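Local coordinates for Endonuclease/exonuclease/phosphatase domain-containing protein (Enterococcus faecalis, PDB 3L1W), which is of unknown function but belongs to the DNase I-like endonuclease/exonuclease/phosphatase family and may act as a 3'-5' RNA exonuclease, at residues Trp18-Ser21 / Phe22-Glu25; Tyr204-Pro207 / Trp208-Glu212. One frame throughout, in Å; residues are numbered along the deposited sequence.

Contact 1: Trp18-Ser21 / Phe22-Glu25; sequences WQWS and FRKE
Trp20 O receives two amide protons at the opening of helix 20-34, from Lys24 N at 2.8 Å and from Arg23 N; one residue earlier, Gln19 O accepts from Phe22 N at 2.9 Å. This first turn is thus wound partly tighter than a regular alpha-helix. The Arg23 side chain reaches back toward Trp18. With CG anti to its carbonyl carbon (chi1 -59°) and CD carried on extended at chi2, its methylenes lie across one face of the Trp18 indole, CD sitting 3.5 Å from the centroid of the five-membered ring in a CH-pi contact. A bend at chi3 (-70°) turns Arg23 NE to 2.9 Å from Trp18 O, a weak bond. Beyond it NH2 comes to the edge of the Trp20 ring, near its plane, with guanidinium and ring 71° apart; NH2 hydrogen-bonds Arg9 O, and NH1 hydrogen-bonds Val8 O and Pro239 O. Lys24 CB lies over one face of the same Trp20 indole, in a second CH-pi contact, 3.9 Å from its five-membered ring centroid. The two indole nitrogens tie the turn outward, Trp18 NE1 to Phe238 O and Trp20 NE1 to Asp51 of helix 46-55. A water bridges Ser21 O and Glu25 N. The whole is a helix N-terminus within a beta-alpha-beta unit, where helix 20-34 links strands 2-7 and 38-44 of one sheet of the DNase I-like fold.

Contact 2: Tyr204-Pro207 / Trp208-Glu212; sequences YTKP and WAELE. With SO4 (sulfate ion), chain I.
Pro207 and Glu210 meet through both backbone and side chain. The one hydrogen bond across the turn runs from Glu210 N to Pro207 O, 2.8 Å long with an N-H...O angle of 146°. A second bond of the same spacing follows from Leu211 N to Trp208 O at 3.1 Å, and together they wind residues 208-210 into a short 3-10 segment.

Van der Waals contact adds to the turn. The Glu210 chain, extended beyond CG, lays its carboxylate against the proline ring, a polar atom resting on carbon, with Glu210 OE2 coming within 3.5 Å of Pro207 CG. Lys206 leaves the backbone with CG anti to N (chi1 170°), and the bend at chi2 carries Lys206 CD to 3.7 Å from Glu210 CB, the two side chains crossing at about a right angle, while Lys206 CG meets Leu211 CD2 as those two side chains run past each other in opposite directions. Leu211 itself is buried, packing on Pro195 and Gln200.

The fold here is a long connection between strands 191-193 and 215-220, which belong to the two different sheets of the DNase I-like sandwich, and it also serves the dimer: Trp208 N bonds Asp235 of the second subunit, and the Tyr204 ring stacks on Tyr204 of that subunit.

Charge plays a looser part. Lys206 NZ lies 4.6 Å from Glu210 OE1, too far for a salt bridge, so any attraction is probably modest. At the head of segment 204-207 a sulfate, probably from the crystallisation liquor, accepts three hydrogen bonds from this segment: Tyr204 N to its O2, and both Thr205 N and Thr205 OG1 to its O3, the hydroxyl at 2.8 Å.

Contacts 1 and 2 illustrate how short-range packing adapts to its surroundings. Their centres lie 22 Å apart and their nearest atoms about 9 Å, so they do not touch, yet Phe238 touches both: its carbonyl accepts a hydrogen bond from Trp18 NE1, and its ring meets that of Tyr204. Contact 1 is partly buried, secures the head of a helix to neighbouring elements of its own chain, and relies on indole faces and a multiply bonded guanidinium. Contact 2 is a surface contact in a loop joining the two sheets, built from aliphatic stretches of Lys206, Leu211 and the Pro207 ring, a carboxylate and a single cross-segment backbone bond, with its outward partners supplied partly by the second subunit.

Contact 1: Trp18-Ser21 / Phe22-Glu25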
ATOM      1  N   TRP A  18      20.665   4.275  12.089  1.00 22.53           N
ATOM      2  CA  TRP A  18      19.646   3.622  11.270  1.00 22.36           C
ATOM      3  C   TRP A  18      19.978   2.137  11.120  1.00 22.87           C
ATOM      4  O   TRP A  18      19.614   1.500  10.135  1.00 18.74           O
ATOM      5  CB  TRP A  18      19.507   4.324   9.906  1.00 25.41           C
ATOM      6  CG  TRP A  18      18.148   4.188   9.232  1.00 22.89           C
ATOM      7  CD1 TRP A  18      17.917   3.881   7.918  1.00 18.03           C
ATOM      8  CD2 TRP A  18      16.851   4.354   9.837  1.00 23.58           C
ATOM      9  NE1 TRP A  18      16.559   3.849   7.668  1.00 21.21           N
ATOM     10  CE2 TRP A  18      15.886   4.135   8.828  1.00 23.23           C
ATOM     11  CE3 TRP A  18      16.411   4.668  11.129  1.00 25.99           C
ATOM     12  CZ2 TRP A  18      14.511   4.211   9.076  1.00 22.50           C
ATOM     13  CZ3 TRP A  18      15.046   4.746  11.370  1.00 25.52           C
ATOM     14  CH2 TRP A  18      14.116   4.516  10.349  1.00 22.47           C
ATOM     15  N   GLN A  19      20.673   1.581  12.110  1.00 20.56           N
ATOM     16  CA  GLN A  19      20.839   0.129  12.146  1.00 26.69           C
ATOM     17  C   GLN A  19      19.522  -0.555  12.533  1.00 21.68           C
ATOM     18  O   GLN A  19      18.543   0.105  12.882  1.00 21.19           O
ATOM     19  CB  GLN A  19      21.964  -0.282  13.092  1.00 29.07           C
ATOM     20  CG  GLN A  19      21.741   0.095  14.530  1.00 29.86           C
ATOM     21  CD  GLN A  19      22.975  -0.181  15.376  1.00 40.15           C
ATOM     22  OE1 GLN A  19      23.956   0.562  15.320  1.00 40.99           O
ATOM     23  NE2 GLN A  19      22.934  -1.257  16.153  1.00 40.85           N
ATOM     24  N   TRP A  20      19.501  -1.877  12.453  1.00 22.48           N
ATOM     25  CA  TRP A  20      18.256  -2.630  12.597  1.00 20.00           C
ATOM     26  C   TRP A  20      17.412  -2.220  13.808  1.00 18.07           C
ATOM     27  O   TRP A  20      16.190  -2.100  13.705  1.00 20.16           O
ATOM     28  CB  TRP A  20      18.546  -4.131  12.631  1.00 20.94           C
ATOM     29  CG  TRP A  20      17.324  -5.007  12.826  1.00 19.94           C
ATOM     30  CD1 TRP A  20      16.998  -5.706  13.950  1.00 22.52           C
ATOM     31  CD2 TRP A  20      16.287  -5.288  11.864  1.00 19.67           C
ATOM     32  NE1 TRP A  20      15.822  -6.396  13.756  1.00 18.72           N
ATOM     33  CE2 TRP A  20      15.365  -6.150  12.490  1.00 18.51           C
ATOM     34  CE3 TRP A  20      16.040  -4.873  10.551  1.00 16.46           C
ATOM     35  CZ2 TRP A  20      14.229  -6.631  11.837  1.00 19.57           C
ATOM     36  CZ3 TRP A  20      14.912  -5.350   9.902  1.00 18.03           C
ATOM     37  CH2 TRP A  20      14.017  -6.216  10.547  1.00 16.07           C
ATOM     38  N   SER A  21      18.046  -2.028  14.958  1.00 22.30           N
ATOM     39  CA  SER A  21      17.281  -1.697  16.157  1.00 27.63           C
ATOM     40  C   SER A  21      16.333  -0.518  15.913  1.00 26.14           C
ATOM     41  O   SER A  21      15.219  -0.492  16.424  1.00 27.35           O
ATOM     42  CB  SER A  21      18.215  -1.397  17.336  1.00 29.33           C
ATOM     43  OG  SER A  21      18.981  -0.236  17.085  1.00 36.67           O
ATOM     44  N   PHE A  22      16.774   0.451  15.118  1.00 25.50           N
ATOM     45  CA  PHE A  22      15.971   1.642  14.857  1.00 25.28           C
ATOM     46  C   PHE A  22      14.929   1.446  13.761  1.00 25.20           C
ATOM     47  O   PHE A  22      13.975   2.213  13.677  1.00 25.48           O
ATOM     48  CB  PHE A  22      16.873   2.815  14.483  1.00 25.31           C
ATOM     49  CG  PHE A  22      17.878   3.156  15.532  1.00 29.08           C
ATOM     50  CD1 PHE A  22      17.553   4.023  16.560  1.00 35.29           C
ATOM     51  CD2 PHE A  22      19.151   2.606  15.497  1.00 30.77           C
ATOM     52  CE1 PHE A  22      18.474   4.341  17.533  1.00 35.65           C
ATOM     53  CE2 PHE A  22      20.083   2.921  16.477  1.00 31.46           C
ATOM     54  CZ  PHE A  22      19.743   3.789  17.492  1.00 35.52           C
ATOM     55  N   ARG A  23      15.121   0.423  12.929  1.00 21.95           N
ATOM     56  CA  ARG A  23      14.292   0.197  11.742  1.00 18.63           C
ATOM     57  C   ARG A  23      13.288  -0.940  11.919  1.00 18.64           C
ATOM     58  O   ARG A  23      12.347  -1.071  11.136  1.00 18.80           O
ATOM     59  CB  ARG A  23      15.185  -0.154  10.534  1.00 19.52           C
ATOM     60  CG  ARG A  23      16.198   0.904  10.185  1.00 23.22           C
ATOM     61  CD  ARG A  23      16.971   0.555   8.915  1.00 17.78           C
ATOM     62  NE  ARG A  23      17.897  -0.569   9.092  1.00 18.47           N
ATOM     63  CZ  ARG A  23      17.708  -1.786   8.591  1.00 17.27           C
ATOM     64  NH1 ARG A  23      16.627  -2.055   7.870  1.00 17.53           N
ATOM     65  NH2 ARG A  23      18.612  -2.738   8.800  1.00 16.54           N
ATOM     66  N   LYS A  24      13.508  -1.788  12.915  1.00 19.82           N
ATOM     67  CA  LYS A  24      12.743  -3.026  13.034  1.00 18.31           C
ATOM     68  C   LYS A  24      11.229  -2.806  13.085  1.00 16.35           C
ATOM     69  O   LYS A  24      10.477  -3.521  12.426  1.00 16.63           O
ATOM     70  CB  LYS A  24      13.209  -3.848  14.245  1.00 24.28           C
ATOM     71  CG  LYS A  24      13.198  -3.090  15.552  1.00 36.37           C
ATOM     72  CD  LYS A  24      13.783  -3.923  16.692  1.00 45.66           C
ATOM     73  CE  LYS A  24      14.017  -3.069  17.942  1.00 46.14           C
ATOM     74  NZ  LYS A  24      14.664  -3.838  19.044  1.00 48.47           N
ATOM     75  N   GLU A  25      10.778  -1.828  13.867  1.00 18.41           N
ATOM     76  CA  GLU A  25       9.335  -1.592  13.967  1.00 20.56           C
ATOM     77  C   GLU A  25       8.753  -1.217  12.608  1.00 20.11           C
ATOM     78  O   GLU A  25       7.713  -1.737  12.202  1.00 19.31           O
ATOM     79  CB  GLU A  25       9.022  -0.509  15.009  1.00 25.55           C
ATOM     80  CG  GLU A  25       9.332  -0.925  16.435  1.00 47.07           C
ATOM     81  CD  GLU A  25       8.082  -1.102  17.281  1.00 63.43           C
ATOM     82  OE1 GLU A  25       7.520  -0.080  17.739  1.00 63.59           O
ATOM     83  OE2 GLU A  25       7.666  -2.263  17.490  1.00 67.51           O
TER
HETATM   84  O   HOH W   1      12.360  -0.142  15.897  1.00 25.81           O

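Contact 2: Tyr204-Pro207 / Trp208-Glu212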
ATOM      1  N   TYR A 204      16.188   8.983   0.733  1.00 21.85           N
ATOM      2  CA  TYR A 204      14.760   9.278   0.621  1.00 19.56           C
ATOM      3  C   TYR A 204      14.442  10.066  -0.650  1.00 20.02           C
ATOM      4  O   TYR A 204      13.402   9.866  -1.273  1.00 20.57           O
ATOM      5  CB  TYR A 204      14.307  10.038   1.876  1.00 20.05           C
ATOM      6  CG  TYR A 204      12.836  10.416   1.913  1.00 19.88           C
ATOM      7  CD1 TYR A 204      11.853   9.449   2.035  1.00 21.79           C
ATOM      8  CD2 TYR A 204      12.444  11.747   1.856  1.00 18.23           C
ATOM      9  CE1 TYR A 204      10.515   9.790   2.077  1.00 21.83           C
ATOM     10  CE2 TYR A 204      11.108  12.102   1.898  1.00 19.34           C
ATOM     11  CZ  TYR A 204      10.148  11.118   2.008  1.00 24.58           C
ATOM     12  OH  TYR A 204       8.816  11.465   2.052  1.00 23.30           O
ATOM     13  N   THR A 205      15.344  10.956  -1.040  1.00 19.79           N
ATOM     14  CA  THR A 205      15.107  11.803  -2.213  1.00 21.66           C
ATOM     15  C   THR A 205      15.741  11.278  -3.505  1.00 20.95           C
ATOM     16  O   THR A 205      15.879  12.018  -4.482  1.00 25.37           O
ATOM     17  CB  THR A 205      15.604  13.247  -1.975  1.00 26.31           C
ATOM     18  OG1 THR A 205      17.018  13.234  -1.724  1.00 26.33           O
ATOM     19  CG2 THR A 205      14.884  13.862  -0.786  1.00 24.79           C
ATOM     20  N   LYS A 206      16.121  10.006  -3.519  1.00 21.14           N
ATOM     21  CA  LYS A 206      16.756   9.416  -4.693  1.00 21.06           C
ATOM     22  C   LYS A 206      15.804   9.480  -5.883  1.00 23.84           C
ATOM     23  O   LYS A 206      14.688   8.983  -5.798  1.00 21.41           O
ATOM     24  CB  LYS A 206      17.107   7.957  -4.397  1.00 23.79           C
ATOM     25  CG  LYS A 206      17.548   7.161  -5.609  1.00 33.07           C
ATOM     26  CD  LYS A 206      19.014   7.381  -5.894  1.00 30.89           C
ATOM     27  CE  LYS A 206      19.872   6.945  -4.717  1.00 28.87           C
ATOM     28  NZ  LYS A 206      21.322   7.141  -4.999  1.00 38.82           N
ATOM     29  N   PRO A 207      16.234  10.110  -6.988  1.00 22.85           N
ATOM     30  CA  PRO A 207      15.418  10.144  -8.211  1.00 22.89           C
ATOM     31  C   PRO A 207      15.144   8.737  -8.730  1.00 21.04           C
ATOM     32  O   PRO A 207      16.030   7.880  -8.700  1.00 21.97           O
ATOM     33  CB  PRO A 207      16.300  10.919  -9.197  1.00 27.44           C
ATOM     34  CG  PRO A 207      17.163  11.781  -8.315  1.00 27.34           C
ATOM     35  CD  PRO A 207      17.457  10.919  -7.120  1.00 24.59           C
ATOM     36  N   TRP A 208      13.923   8.494  -9.192  1.00 19.09           N
ATOM     37  CA  TRP A 208      13.558   7.147  -9.608  1.00 16.53           C
ATOM     38  C   TRP A 208      14.450   6.607 -10.732  1.00 17.48           C
ATOM     39  O   TRP A 208      14.758   5.410 -10.764  1.00 19.20           O
ATOM     40  CB  TRP A 208      12.072   7.077  -9.956  1.00 17.39           C
ATOM     41  CG  TRP A 208      11.194   7.051  -8.731  1.00 17.91           C
ATOM     42  CD1 TRP A 208      11.582   7.273  -7.434  1.00 19.67           C
ATOM     43  CD2 TRP A 208       9.785   6.786  -8.686  1.00 20.52           C
ATOM     44  NE1 TRP A 208      10.498   7.163  -6.590  1.00 20.76           N
ATOM     45  CE2 TRP A 208       9.388   6.859  -7.330  1.00 19.47           C
ATOM     46  CE3 TRP A 208       8.823   6.487  -9.654  1.00 22.68           C
ATOM     47  CZ2 TRP A 208       8.068   6.647  -6.924  1.00 18.53           C
ATOM     48  CZ3 TRP A 208       7.510   6.280  -9.246  1.00 23.93           C
ATOM     49  CH2 TRP A 208       7.150   6.360  -7.897  1.00 17.61           C
ATOM     50  N   ALA A 209      14.889   7.483 -11.633  1.00 20.45           N
ATOM     51  CA  ALA A 209      15.749   7.057 -12.729  1.00 21.06           C
ATOM     52  C   ALA A 209      17.092   6.538 -12.207  1.00 23.18           C
ATOM     53  O   ALA A 209      17.797   5.805 -12.903  1.00 24.03           O
ATOM     54  CB  ALA A 209      15.957   8.192 -13.709  1.00 24.01           C
ATOM     55  N   GLU A 210      17.425   6.903 -10.970  1.00 22.47           N
ATOM     56  CA  GLU A 210      18.690   6.503 -10.347  1.00 24.06           C
ATOM     57  C   GLU A 210      18.585   5.281  -9.432  1.00 23.05           C
ATOM     58  O   GLU A 210      19.586   4.822  -8.880  1.00 24.51           O
ATOM     59  CB  GLU A 210      19.285   7.680  -9.574  1.00 23.08           C
ATOM     60  CG  GLU A 210      19.737   8.822 -10.478  1.00 23.96           C
ATOM     61  CD  GLU A 210      20.158  10.061  -9.710  1.00 31.63           C
ATOM     62  OE1 GLU A 210      20.671   9.931  -8.582  1.00 36.36           O
ATOM     63  OE2 GLU A 210      19.976  11.173 -10.241  1.00 35.92           O
ATOM     64  N   LEU A 211      17.383   4.752  -9.260  1.00 17.48           N
ATOM     65  CA  LEU A 211      17.242   3.512  -8.499  1.00 17.17           C
ATOM     66  C   LEU A 211      17.948   2.381  -9.241  1.00 26.69           C
ATOM     67  O   LEU A 211      17.986   2.371 -10.469  1.00 32.75           O
ATOM     68  CB  LEU A 211      15.776   3.158  -8.328  1.00 17.22           C
ATOM     69  CG  LEU A 211      14.986   4.206  -7.551  1.00 17.94           C
ATOM     70  CD1 LEU A 211      13.496   3.973  -7.718  1.00 19.48           C
ATOM     71  CD2 LEU A 211      15.380   4.171  -6.076  1.00 21.27           C
ATOM     72  N   GLU A 212      18.530   1.443  -8.501  1.00 21.32           N
ATOM     73  CA  GLU A 212      19.048   0.233  -9.123  1.00 22.65           C
ATOM     74  C   GLU A 212      17.944  -0.820  -9.198  1.00 19.11           C
ATOM     75  O   GLU A 212      17.175  -0.992  -8.255  1.00 21.33           O
ATOM     76  CB  GLU A 212      20.247  -0.302  -8.332  1.00 24.38           C
ATOM     77  CG  GLU A 212      21.399   0.694  -8.242  1.00 29.45           C
ATOM     78  CD  GLU A 212      22.608   0.130  -7.522  1.00 37.08           C
ATOM     79  OE1 GLU A 212      22.763  -1.107  -7.495  1.00 32.05           O
ATOM     80  OE2 GLU A 212      23.397   0.925  -6.973  1.00 40.03           O
TER
HETATM   81  S   SO4 I 260      18.071  11.867   2.028  0.55 34.47           S
HETATM   82  O1  SO4 I 260      17.663  12.939   2.934  0.55 33.64           O
HETATM   83  O2  SO4 I 260      17.783  10.568   2.652  0.55 24.61           O
HETATM   84  O3  SO4 I 260      17.359  12.017   0.766  0.55 20.10           O
HETATM   85  O4  SO4 I 260      19.508  11.969   1.777  0.55 35.12           O